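Local coordinates for stage III sporulation protein AF (Bacillus subtilis, PDB 6DCS) that forms part of a channel essential for sporulation, this piece being the protein's ring-building-motif domain, which probably helps assemble that channel, at residues A[18-23]-A[41-46]; A[26-31]-A[35-40]; A[114-117]-A[122-125]. All blocks are in the same frame, centred on the assembly; numbering follows the deposited sequence.

Contacts 1 and 2 join the same two elements, helix 11-30 and strand 37-45, at successive places along them. Contact 3 lies on the same sheet but at strand 113-116, beyond the middle strand. Its centre is nearest the centre of the chain, at about 7 Å; that of contact 1 is furthest, at about 12 Å. Contact 1 is the sparsest, with three apolar side chains in touch. Contact 2 packs buried Ala27, Phe31 and Val38, with exposed Lys37 near an opposite charge at its edge. Contact 3 differs in kind: two backbone hydrogen bonds, one weak, carry it along the C-terminal tail. Contacts 2 and 3 meet through Tyr36 and Met117. Contacts 1 and 3 do not touch.

Contact 1: A[18-23]-A[41-46]; sequences EMAVQL and IKLTAG
Leu43 reaches from strand 37-45 to Ala20 and Leu23 on helix 11-30. This is helix-on-sheet packing in the ring-building motif, where two helices accompany a three-stranded sheet in the order helix, strand, strand, helix, strand. Leu43 is the only residue of 41-46 in direct touch with 18-23, and it divides its two methyl groups between two helix residues. CD1 of Leu43 lies 4.2 Å from CB of Ala20. CD2 of Leu43 lies 4.0 Å from CD1 of Leu23. CB of Leu43 already points at the helix; with CG anti to the carbonyl carbon (chi1 -77°), the two methyls are set toward Ala20 and Leu23. The Leu23 and Leu43 side chains cross obliquely, so they meet through methyl groups and not along their lengths. The CA atoms of Ala20 and Leu43 stay 7.2 Å apart, a gap spanned by the leucine. Leu23 is the buried member of the packed group, and its backbone O accepts a hydrogen bond from Trp106 NE1. Around this point, Leu43 also touches Leu16 of the same helix and Ile55 of the middle strand.

The flanks are looser. Ile41 starts toward the helix but stays short of touching 18-23. Val21 points away from the strand, and the exposed Gln22 marks the solvent side of the helix. Lys42 and Thr44 extend from the other face of the strand, where Lys42 NZ is hydrogen-bonded to Tyr61 OH, and Thr44 OG1 to Thr57 OG1. Met19 also stands off from the strand: its CB stops 4.9 Å from Leu43 CD2. The spacing is wider still further along, where Met19 CE and Ala45 CB are 6.0 Å apart.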
loop_
_atom_site.group_PDB
_atom_site.type_symbol
_atom_site.label_atom_id
_atom_site.label_comp_id
_atom_site.label_asym_id
_atom_site.label_seq_id
_atom_site.Cartn_x
_atom_site.Cartn_y
_atom_site.Cartn_z
ATOM N N GLU A 18 4.172 -11.638 11.663
ATOM C CA GLU A 18 5.595 -11.810 11.415
ATOM C C GLU A 18 5.888 -11.598 9.940
ATOM O O GLU A 18 6.779 -10.826 9.568
ATOM C CB GLU A 18 6.027 -13.202 11.871
ATOM C CG GLU A 18 7.322 -13.708 11.291
ATOM C CD GLU A 18 7.588 -15.150 11.685
ATOM O OE1 GLU A 18 7.190 -15.530 12.815
ATOM O OE2 GLU A 18 8.173 -15.901 10.863
ATOM N N MET A 19 5.122 -12.267 9.080
ATOM C CA MET A 19 5.192 -12.003 7.652
ATOM C C MET A 19 4.984 -10.526 7.351
ATOM O O MET A 19 5.494 -10.019 6.346
ATOM C CB MET A 19 4.137 -12.842 6.910
ATOM C CG MET A 19 4.521 -14.291 6.684
ATOM S SD MET A 19 3.347 -15.314 5.733
ATOM C CE MET A 19 1.751 -14.653 6.227
ATOM N N ALA A 20 4.238 -9.820 8.197
ATOM C CA ALA A 20 3.882 -8.444 7.883
ATOM C C ALA A 20 5.012 -7.476 8.227
ATOM O O ALA A 20 5.269 -6.541 7.464
ATOM C CB ALA A 20 2.590 -8.061 8.603
ATOM N N VAL A 21 5.705 -7.661 9.361
ATOM C CA VAL A 21 6.808 -6.737 9.649
ATOM C C VAL A 21 7.980 -6.978 8.694
ATOM O O VAL A 21 8.652 -6.029 8.269
ATOM C CB VAL A 21 7.265 -6.807 11.123
ATOM C CG1 VAL A 21 6.118 -6.444 12.071
ATOM C CG2 VAL A 21 7.886 -8.157 11.455
ATOM N N GLN A 22 8.239 -8.243 8.334
ATOM C CA GLN A 22 9.318 -8.528 7.396
ATOM C C GLN A 22 9.000 -7.940 6.036
ATOM O O GLN A 22 9.878 -7.399 5.359
ATOM C CB GLN A 22 9.576 -10.039 7.289
ATOM C CG GLN A 22 10.619 -10.592 8.300
ATOM C CD GLN A 22 10.368 -12.062 8.675
ATOM O OE1 GLN A 22 9.859 -12.847 7.863
ATOM N NE2 GLN A 22 10.730 -12.442 9.911
ATOM N N LEU A 23 7.740 -8.016 5.631
ATOM C CA LEU A 23 7.311 -7.310 4.431
ATOM C C LEU A 23 7.426 -5.806 4.578
ATOM O O LEU A 23 7.740 -5.119 3.605
ATOM C CB LEU A 23 5.860 -7.636 4.115
ATOM C CG LEU A 23 5.543 -8.949 3.427
ATOM C CD1 LEU A 23 4.020 -9.059 3.235
ATOM C CD2 LEU A 23 6.332 -9.045 2.115
ATOM N N ILE A 41 0.106 -0.940 6.378
ATOM C CA ILE A 41 0.075 -2.142 5.554
ATOM C C ILE A 41 -0.907 -3.098 6.207
ATOM O O ILE A 41 -0.755 -3.412 7.390
ATOM C CB ILE A 41 1.471 -2.791 5.448
ATOM C CG1 ILE A 41 2.457 -1.855 4.764
ATOM C CG2 ILE A 41 1.437 -4.079 4.642
ATOM C CD1 ILE A 41 3.885 -2.424 4.629
ATOM N N LYS A 42 -1.911 -3.559 5.449
ATOM C CA LYS A 42 -2.980 -4.423 5.979
ATOM C C LYS A 42 -2.993 -5.756 5.218
ATOM O O LYS A 42 -3.321 -5.790 4.020
ATOM C CB LYS A 42 -4.359 -3.752 5.858
ATOM C CG LYS A 42 -4.609 -2.453 6.662
ATOM C CD LYS A 42 -6.121 -2.148 6.805
ATOM C CE LYS A 42 -6.616 -0.949 5.967
ATOM N NZ LYS A 42 -7.970 -1.139 5.303
ATOM N N LEU A 43 -2.704 -6.867 5.897
ATOM C CA LEU A 43 -2.860 -8.167 5.251
ATOM C C LEU A 43 -4.177 -8.855 5.652
ATOM O O LEU A 43 -4.742 -8.620 6.728
ATOM C CB LEU A 43 -1.667 -9.081 5.553
ATOM C CG LEU A 43 -0.321 -8.862 4.808
ATOM C CD1 LEU A 43 0.313 -7.556 5.166
ATOM C CD2 LEU A 43 0.638 -9.927 5.219
ATOM N N THR A 44 -4.689 -9.677 4.744
ATOM C CA THR A 44 -5.765 -10.604 5.049
ATOM C C THR A 44 -5.324 -12.014 4.672
ATOM O O THR A 44 -4.500 -12.215 3.769
ATOM C CB THR A 44 -7.098 -10.251 4.333
ATOM O OG1 THR A 44 -7.118 -10.765 2.998
ATOM C CG2 THR A 44 -7.361 -8.741 4.297
ATOM N N ALA A 45 -5.848 -12.990 5.413
ATOM C CA ALA A 45 -5.577 -14.394 5.134
ATOM C C ALA A 45 -6.762 -15.219 5.616
ATOM O O ALA A 45 -7.573 -14.751 6.419
ATOM C CB ALA A 45 -4.270 -14.864 5.782
ATOM N N GLY A 46 -6.851 -16.446 5.105
ATOM C CA GLY A 46 -7.964 -17.366 5.315
ATOM C C GLY A 46 -7.626 -18.466 6.294
ATOM O O GLY A 46 -6.779 -18.298 7.180
#

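Contact 2: A[26-31]-A[35-40]; sequences KAEERF and EYKVGR
The first helix-to-strand connection of the ring-building motif is closed where Ala27, Glu28 and Phe31 meet Tyr36 and Val38. The short segments, helix 26-30 and strand 37-40, run roughly antiparallel, at 148° to each other, with their axes 8.2 Å apart. Val38 points at the helix, and its two methyl groups part company. CG1 is anti to the carbonyl carbon (chi1 -44°) and sits 4.1 Å from Ala27 CB, with Phe31 CB also beside it. CG2 turns to Glu28 and lies 3.8 Å from its CG. An alanine here would remove both methyl groups, and this would probably open a gap beside Ala27 and Phe31 and leave the Glu28 chain less well supported. The Phe31 and Tyr36 side chains run alongside each other in the same direction. Tyr36 O is at the edge of the phenylalanine ring, near its plane, and Phe31 CD1 is 4.1 Å from Tyr36 CB. Met62 of the middle strand touches Phe31, Tyr36 and Val38. At the more exposed side, the opposite charges of Glu28 and Lys37 may attract weakly: OE1 of Glu28 is 4.2 Å from NZ of Lys37, beyond a salt bridge.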
loop_
_atom_site.group_PDB
_atom_site.type_symbol
_atom_site.label_atom_id
_atom_site.label_comp_id
_atom_site.label_asym_id
_atom_site.label_seq_id
_atom_site.Cartn_x
_atom_site.Cartn_y
_atom_site.Cartn_z
ATOM N N LYS A 26 11.252 -4.824 4.261
ATOM C CA LYS A 26 11.723 -4.938 2.886
ATOM C C LYS A 26 11.173 -3.821 2.010
ATOM O O LYS A 26 11.871 -3.317 1.125
ATOM C CB LYS A 26 11.338 -6.285 2.306
ATOM C CG LYS A 26 12.313 -6.879 1.342
ATOM C CD LYS A 26 13.532 -7.472 2.042
ATOM C CE LYS A 26 14.400 -8.344 1.107
ATOM N NZ LYS A 26 15.462 -9.077 1.885
ATOM N N ALA A 27 9.937 -3.400 2.234
ATOM C CA ALA A 27 9.479 -2.247 1.477
ATOM C C ALA A 27 10.264 -1.008 1.876
ATOM O O ALA A 27 10.824 -0.316 1.016
ATOM C CB ALA A 27 7.988 -2.019 1.673
ATOM N N GLU A 28 10.361 -0.744 3.181
ATOM C CA GLU A 28 11.049 0.455 3.642
ATOM C C GLU A 28 12.435 0.602 3.032
ATOM O O GLU A 28 12.919 1.726 2.904
ATOM C CB GLU A 28 11.144 0.460 5.168
ATOM C CG GLU A 28 10.077 1.302 5.818
ATOM C CD GLU A 28 9.734 0.832 7.221
ATOM O OE1 GLU A 28 8.564 1.032 7.653
ATOM O OE2 GLU A 28 10.639 0.281 7.895
ATOM N N GLU A 29 13.072 -0.499 2.634
ATOM C CA GLU A 29 14.374 -0.400 1.988
ATOM C C GLU A 29 14.305 0.398 0.683
ATOM O O GLU A 29 15.114 1.308 0.470
ATOM C CB GLU A 29 14.926 -1.799 1.756
ATOM C CG GLU A 29 15.627 -2.363 2.982
ATOM C CD GLU A 29 16.562 -3.511 2.621
ATOM O OE1 GLU A 29 16.135 -4.386 1.822
ATOM O OE2 GLU A 29 17.731 -3.514 3.101
ATOM N N ARG A 30 13.328 0.111 -0.189
ATOM C CA ARG A 30 13.234 0.852 -1.448
ATOM C C ARG A 30 12.550 2.215 -1.313
ATOM O O ARG A 30 12.765 3.091 -2.159
ATOM C CB ARG A 30 12.506 0.021 -2.502
ATOM C CG ARG A 30 13.420 -0.937 -3.314
ATOM C CD ARG A 30 14.402 -1.733 -2.440
ATOM N NE ARG A 30 14.945 -2.924 -3.111
ATOM C CZ ARG A 30 15.581 -3.928 -2.498
ATOM N NH1 ARG A 30 15.773 -3.889 -1.182
ATOM N NH2 ARG A 30 16.026 -4.978 -3.199
ATOM N N PHE A 31 11.710 2.415 -0.301
ATOM C CA PHE A 31 11.104 3.726 -0.036
ATOM C C PHE A 31 11.505 4.190 1.363
ATOM O O PHE A 31 10.650 4.364 2.236
ATOM C CB PHE A 31 9.577 3.720 -0.141
ATOM C CG PHE A 31 9.024 3.313 -1.476
ATOM C CD1 PHE A 31 8.359 4.238 -2.267
ATOM C CD2 PHE A 31 9.053 1.993 -1.885
ATOM C CE1 PHE A 31 7.801 3.859 -3.475
ATOM C CE2 PHE A 31 8.498 1.615 -3.088
ATOM C CZ PHE A 31 7.874 2.543 -3.883
ATOM N N GLU A 35 10.138 10.024 -2.304
ATOM C CA GLU A 35 8.908 10.815 -2.206
ATOM C C GLU A 35 7.945 10.201 -1.229
ATOM O O GLU A 35 7.319 10.893 -0.430
ATOM C CB GLU A 35 8.168 10.900 -3.535
ATOM C CG GLU A 35 6.886 11.745 -3.496
ATOM C CD GLU A 35 6.522 12.455 -4.838
ATOM O OE1 GLU A 35 6.672 11.837 -5.915
ATOM O OE2 GLU A 35 6.211 13.672 -4.799
ATOM N N TYR A 36 7.792 8.898 -1.297
ATOM C CA TYR A 36 6.700 8.234 -0.622
ATOM C C TYR A 36 7.244 7.371 0.496
ATOM O O TYR A 36 8.351 6.829 0.411
ATOM C CB TYR A 36 5.876 7.420 -1.613
ATOM C CG TYR A 36 4.911 8.303 -2.358
ATOM C CD1 TYR A 36 4.217 7.836 -3.455
ATOM C CD2 TYR A 36 4.675 9.610 -1.943
ATOM C CE1 TYR A 36 3.321 8.644 -4.142
ATOM C CE2 TYR A 36 3.775 10.432 -2.621
ATOM C CZ TYR A 36 3.106 9.942 -3.727
ATOM O OH TYR A 36 2.206 10.727 -4.423
ATOM N N LYS A 37 6.477 7.321 1.563
ATOM C CA LYS A 37 6.794 6.553 2.746
ATOM C C LYS A 37 5.682 5.531 2.901
ATOM O O LYS A 37 4.498 5.883 2.860
ATOM C CB LYS A 37 6.890 7.487 3.958
ATOM C CG LYS A 37 8.045 7.249 4.937
ATOM C CD LYS A 37 7.491 6.631 6.225
ATOM C CE LYS A 37 8.559 6.152 7.197
ATOM N NZ LYS A 37 7.936 5.201 8.173
ATOM N N VAL A 38 6.060 4.261 3.012
ATOM C CA VAL A 38 5.073 3.242 3.328
ATOM C C VAL A 38 4.587 3.496 4.746
ATOM O O VAL A 38 5.390 3.712 5.668
ATOM C CB VAL A 38 5.673 1.841 3.119
ATOM C CG1 VAL A 38 6.447 1.813 1.809
ATOM C CG2 VAL A 38 6.616 1.464 4.253
ATOM N N GLY A 39 3.265 3.558 4.913
ATOM C CA GLY A 39 2.655 3.815 6.206
ATOM C C GLY A 39 1.856 2.647 6.771
ATOM O O GLY A 39 2.394 1.790 7.470
ATOM N N ARG A 40 0.563 2.597 6.519
ATOM C CA ARG A 40 -0.163 1.404 6.912
ATOM C C ARG A 40 0.071 0.298 5.887
ATOM O O ARG A 40 0.227 0.552 4.690
ATOM C CB ARG A 40 -1.663 1.701 7.059
ATOM C CG ARG A 40 -2.070 2.452 8.346
ATOM C CD ARG A 40 -3.534 2.961 8.280
ATOM N NE ARG A 40 -3.752 3.825 7.118
ATOM C CZ ARG A 40 -3.266 5.064 6.980
ATOM N NH1 ARG A 40 -2.564 5.624 7.962
ATOM N NH2 ARG A 40 -3.505 5.762 5.868
#

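Contact 3: A[114-117]-A[122-125]; sequences TVHM and SVGN
Thr114 meets Gly124 and Asn125 of the C-terminal tail. Its CB lies 4.1 Å from Asn125 O. From there the side chain forks. CG2 is anti to the backbone N and comes within 4.1 Å of Gly124 O. OG1, anti to the carbonyl carbon (chi1 -51°), lies nearer Asn125 O, at 3.4 Å. Its hydrogen bond goes one residue further, to OXT of Glu126, the terminal carboxylate. The hydroxyl thus ties the strand to the very end of the chain.

Strand 113-116 is the last strand of the ring-building motif and sits at one side of the three-stranded sheet, paired with strand 55-63. Residues 122-125 turn back along its other side, and the end-to-end directions of 114-117 and 122-125 are 171° apart. His116 and Val123 form a single antiparallel bridge, as a non-hydrogen-bonded pair. The bonds flank it. Met117 N donates to Ser122 O at 3.3 Å, with the donor placed above the carbonyl plane, 47° out of it. On the other flank, Gly124 N gives Val115 O a weak, bent bond. The same oxygen also receives a CA-H contact from Val123.

In the bridged pair the valine stands next to the imidazole. Val123 CG1 approaches the ring obliquely, 3.8 Å from His116 CE1, and that ring also stacks with Tyr61. Toward the turn between the two segments, Met117 and Ser122 meet through their CB atoms, which are 4.0 Å apart. Beyond CB the methionine side chain heads off from the tail, and its CE packs against Tyr36 OH.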
loop_
_atom_site.group_PDB
_atom_site.type_symbol
_atom_site.label_atom_id
_atom_site.label_comp_id
_atom_site.label_asym_id
_atom_site.label_seq_id
_atom_site.Cartn_x
_atom_site.Cartn_y
_atom_site.Cartn_z
ATOM N N THR A 114 -3.304 -3.778 -3.270
ATOM C CA THR A 114 -3.989 -2.509 -3.448
ATOM C C THR A 114 -3.068 -1.425 -2.937
ATOM O O THR A 114 -2.493 -1.571 -1.858
ATOM C CB THR A 114 -5.331 -2.462 -2.705
ATOM O OG1 THR A 114 -6.111 -3.616 -3.045
ATOM C CG2 THR A 114 -6.121 -1.194 -3.084
ATOM N N VAL A 115 -2.944 -0.340 -3.687
ATOM C CA VAL A 115 -2.127 0.795 -3.270
ATOM C C VAL A 115 -3.069 1.963 -3.048
ATOM O O VAL A 115 -3.707 2.435 -3.996
ATOM C CB VAL A 115 -1.046 1.143 -4.310
ATOM C CG1 VAL A 115 -0.299 2.409 -3.897
ATOM C CG2 VAL A 115 -0.097 -0.005 -4.501
ATOM N N HIS A 116 -3.160 2.433 -1.804
ATOM C CA HIS A 116 -3.951 3.617 -1.475
ATOM C C HIS A 116 -3.028 4.828 -1.367
ATOM O O HIS A 116 -2.040 4.815 -0.623
ATOM C CB HIS A 116 -4.754 3.414 -0.186
ATOM C CG HIS A 116 -5.860 2.406 -0.310
ATOM N ND1 HIS A 116 -7.055 2.685 -0.939
ATOM C CD2 HIS A 116 -5.940 1.115 0.087
ATOM C CE1 HIS A 116 -7.825 1.611 -0.920
ATOM N NE2 HIS A 116 -7.174 0.644 -0.299
ATOM N N MET A 117 -3.356 5.870 -2.116
ATOM C CA MET A 117 -2.450 6.989 -2.339
ATOM C C MET A 117 -2.845 8.177 -1.465
ATOM O O MET A 117 -3.249 9.235 -1.944
ATOM C CB MET A 117 -2.455 7.375 -3.815
ATOM C CG MET A 117 -1.160 7.104 -4.562
ATOM S SD MET A 117 0.323 7.354 -3.578
ATOM C CE MET A 117 0.072 9.046 -3.008
ATOM N N SER A 122 -6.055 8.726 -5.358
ATOM C CA SER A 122 -5.911 7.582 -6.254
ATOM C C SER A 122 -5.907 6.288 -5.447
ATOM O O SER A 122 -5.845 6.294 -4.212
ATOM C CB SER A 122 -4.645 7.686 -7.105
ATOM O OG SER A 122 -5.016 7.663 -8.467
ATOM N N VAL A 123 -5.992 5.168 -6.174
ATOM C CA VAL A 123 -5.923 3.831 -5.596
ATOM C C VAL A 123 -5.351 2.903 -6.653
ATOM O O VAL A 123 -5.310 3.230 -7.838
ATOM C CB VAL A 123 -7.297 3.282 -5.106
ATOM C CG1 VAL A 123 -7.771 3.984 -3.830
ATOM C CG2 VAL A 123 -8.359 3.351 -6.220
ATOM N N GLY A 124 -4.899 1.729 -6.208
ATOM C CA GLY A 124 -4.503 0.655 -7.092
ATOM C C GLY A 124 -5.640 -0.318 -7.337
ATOM O O GLY A 124 -6.802 -0.056 -7.008
ATOM N N ASN A 125 -5.298 -1.469 -7.926
ATOM C CA ASN A 125 -6.315 -2.401 -8.432
ATOM C C ASN A 125 -7.115 -3.008 -7.274
ATOM O O ASN A 125 -6.554 -3.721 -6.430
ATOM C CB ASN A 125 -5.680 -3.502 -9.288
ATOM C CG ASN A 125 -5.786 -3.226 -10.790
ATOM O OD1 ASN A 125 -5.381 -2.171 -11.263
ATOM N ND2 ASN A 125 -6.353 -4.175 -11.540
#